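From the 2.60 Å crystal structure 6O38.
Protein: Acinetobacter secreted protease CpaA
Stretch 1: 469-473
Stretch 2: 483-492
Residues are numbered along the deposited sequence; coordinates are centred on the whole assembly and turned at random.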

# COMPACT_ATOMS: atom_id res chain seq x y z
N GLY A 469 -6.24 -24.07 11.31
CA GLY A 469 -6.22 -22.72 10.79
C GLY A 469 -7.03 -21.78 11.65
O GLY A 469 -7.90 -22.22 12.41
N CYS A 470 -6.77 -20.48 11.54
CA CYS A 470 -7.41 -19.49 12.39
C CYS A 470 -8.60 -18.78 11.74
O CYS A 470 -9.16 -17.87 12.35
CB CYS A 470 -6.37 -18.46 12.86
SG CYS A 470 -5.52 -17.47 11.61
N GLY A 471 -9.00 -19.18 10.54
CA GLY A 471 -10.16 -18.57 9.90
C GLY A 471 -11.04 -19.62 9.26
O GLY A 471 -10.57 -20.66 8.80
N TRP A 472 -12.34 -19.33 9.23
CA TRP A 472 -13.31 -20.23 8.62
C TRP A 472 -14.44 -19.42 8.00
O TRP A 472 -14.88 -18.42 8.58
CB TRP A 472 -13.87 -21.23 9.64
CG TRP A 472 -12.84 -22.19 10.16
CD1 TRP A 472 -12.19 -22.11 11.36
CD2 TRP A 472 -12.35 -23.36 9.50
NE1 TRP A 472 -11.32 -23.17 11.48
CE2 TRP A 472 -11.40 -23.95 10.36
CE3 TRP A 472 -12.61 -23.97 8.27
CZ2 TRP A 472 -10.71 -25.11 10.03
CZ3 TRP A 472 -11.94 -25.12 7.94
CH2 TRP A 472 -11.00 -25.69 8.82
N ALA A 473 -14.91 -19.87 6.84
CA ALA A 473 -16.03 -19.24 6.15
C ALA A 473 -16.55 -20.13 5.03
O ALA A 473 -15.76 -20.68 4.25
CB ALA A 473 -15.62 -17.87 5.58
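Stretch 2 483-492: IGANDIAGCS

A disulfide links the two stretches just beyond the Gly471–Asn486 end of a short antiparallel ladder: Cys470 SG lies 2.0 Å from Cys491 SG, with a chi3 of 79°, close to the right angle that an unstrained S–S bond prefers. Cys470 reaches the bond with chi1 in the p well (61°), whereas chi1 of Cys491, at -92°, falls between wells. Both CA-to-CB bonds point toward the opposing stretch. Cys470 is the residue most covered by stretch 2.

From this covalent link, the two chains run side by side as extended strands. Residues 471-473 and the strand that includes Ile483 to Asn486 lie in opposite directions, their axes 177° apart and 4.7 Å from each other at closest approach. All residues from Ile483 to Asn486 have beta backbone angles, with phi between -154° and -140° and psi between 142° and 164°. The register pairs Gly471 with Asn486, Trp472 with Ala485, and Ala473 with Gly484, at CA–CA distances of 4.2, 5.3 and 4.3 Å.

The central pair carries both hydrogen bonds of a narrow ring: Trp472 N donates to Ala485 O at 2.9 Å, nearly straight at 168°, and Ala485 N donates to Trp472 O at 2.8 Å. The flanking pairs are of the non-hydrogen-bonded type, and there the strands draw close enough for CA-H...O contacts, from Gly471 CA to Ala485 O at 3.4 Å and from Gly484 CA to Trp472 O at 3.5 Å. Beyond the Gly471–Asn486 pair, Asp487 N continues the ladder with a 3.1 Å hydrogen bond to Cys470 O, an oxygen that also receives a CA-H...O contact from Asn486 CA at 3.1 Å.

Side chains add little across the ladder itself. Trp472 and Ala485 project to one face, but the indole leads away from stretch 2. On the other face, Ala473 CB rests 4.1 Å from Gly484 CA, and the Asn486 side chain turns away to donate from ND2 to Asp487 O at 2.8 Å.

Ile488 and Ala489, with psi of -19° and -52°, are not extended, and the chain turns back to the disulfide. These two residues make no contact with stretch 1, but Gly490 returns, its C atom 3.6 Å from Cys470 SG. The Asp487 carboxylate braces this loop: OD1 accepts a hydrogen bond from Cys491 N at 3.2 Å and a weak one from Gly490 N at 3.4 Å. Asp487 OD1 also lies 3.0 Å from Cys470 CB, a close approach for a carbon and an oxygen, beside the half-cystine whose partner's backbone it holds.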

# COMPACT_ATOMS: atom_id res chain seq x y z
N ILE A 483 -21.83 -16.75 6.99
CA ILE A 483 -21.18 -16.56 8.28
C ILE A 483 -19.68 -16.76 8.10
O ILE A 483 -19.24 -17.62 7.32
CB ILE A 483 -21.76 -17.52 9.35
CG1 ILE A 483 -21.12 -17.27 10.71
CG2 ILE A 483 -21.59 -18.98 8.93
CD1 ILE A 483 -21.76 -18.04 11.84
N GLY A 484 -18.89 -15.95 8.81
CA GLY A 484 -17.45 -16.08 8.78
C GLY A 484 -16.88 -15.86 10.17
O GLY A 484 -17.52 -15.26 11.04
N ALA A 485 -15.67 -16.37 10.38
CA ALA A 485 -15.07 -16.30 11.70
C ALA A 485 -13.55 -16.33 11.60
O ALA A 485 -12.98 -16.94 10.69
CB ALA A 485 -15.55 -17.45 12.59
N ASN A 486 -12.91 -15.66 12.55
CA ASN A 486 -11.48 -15.79 12.79
C ASN A 486 -11.23 -15.67 14.28
O ASN A 486 -12.08 -15.20 15.04
CB ASN A 486 -10.65 -14.75 12.01
CG ASN A 486 -10.91 -13.33 12.48
OD1 ASN A 486 -11.68 -12.59 11.87
ND2 ASN A 486 -10.25 -12.92 13.56
N ASP A 487 -10.04 -16.09 14.71
CA ASP A 487 -9.67 -16.01 16.11
C ASP A 487 -8.73 -14.82 16.33
O ASP A 487 -8.50 -14.00 15.43
CB ASP A 487 -9.05 -17.33 16.58
CG ASP A 487 -7.63 -17.54 16.06
OD1 ASP A 487 -7.16 -16.78 15.20
OD2 ASP A 487 -6.97 -18.50 16.53
N ILE A 488 -8.18 -14.72 17.54
CA ILE A 488 -7.17 -13.71 17.84
C ILE A 488 -5.80 -14.31 18.09
O ILE A 488 -4.80 -13.58 18.02
CB ILE A 488 -7.60 -12.84 19.04
CG1 ILE A 488 -7.70 -13.69 20.31
CG2 ILE A 488 -8.92 -12.15 18.75
CD1 ILE A 488 -7.98 -12.89 21.56
N ALA A 489 -5.71 -15.62 18.38
CA ALA A 489 -4.42 -16.25 18.62
C ALA A 489 -3.48 -16.09 17.42
O ALA A 489 -2.34 -15.65 17.58
CB ALA A 489 -4.62 -17.73 18.94
N GLY A 490 -3.95 -16.44 16.23
CA GLY A 490 -3.08 -16.45 15.07
C GLY A 490 -3.50 -15.54 13.93
O GLY A 490 -2.68 -15.17 13.09
N CYS A 491 -4.78 -15.16 13.90
CA CYS A 491 -5.32 -14.33 12.84
C CYS A 491 -5.36 -12.87 13.27
O CYS A 491 -5.71 -12.56 14.41
CB CYS A 491 -6.73 -14.79 12.45
SG CYS A 491 -6.84 -16.02 11.11
N SER A 492 -5.00 -11.98 12.35
CA SER A 492 -5.11 -10.55 12.56
C SER A 492 -6.41 -10.04 11.93
O SER A 492 -7.20 -10.80 11.37
CB SER A 492 -3.89 -9.82 12.00
OG SER A 492 -3.99 -9.68 10.59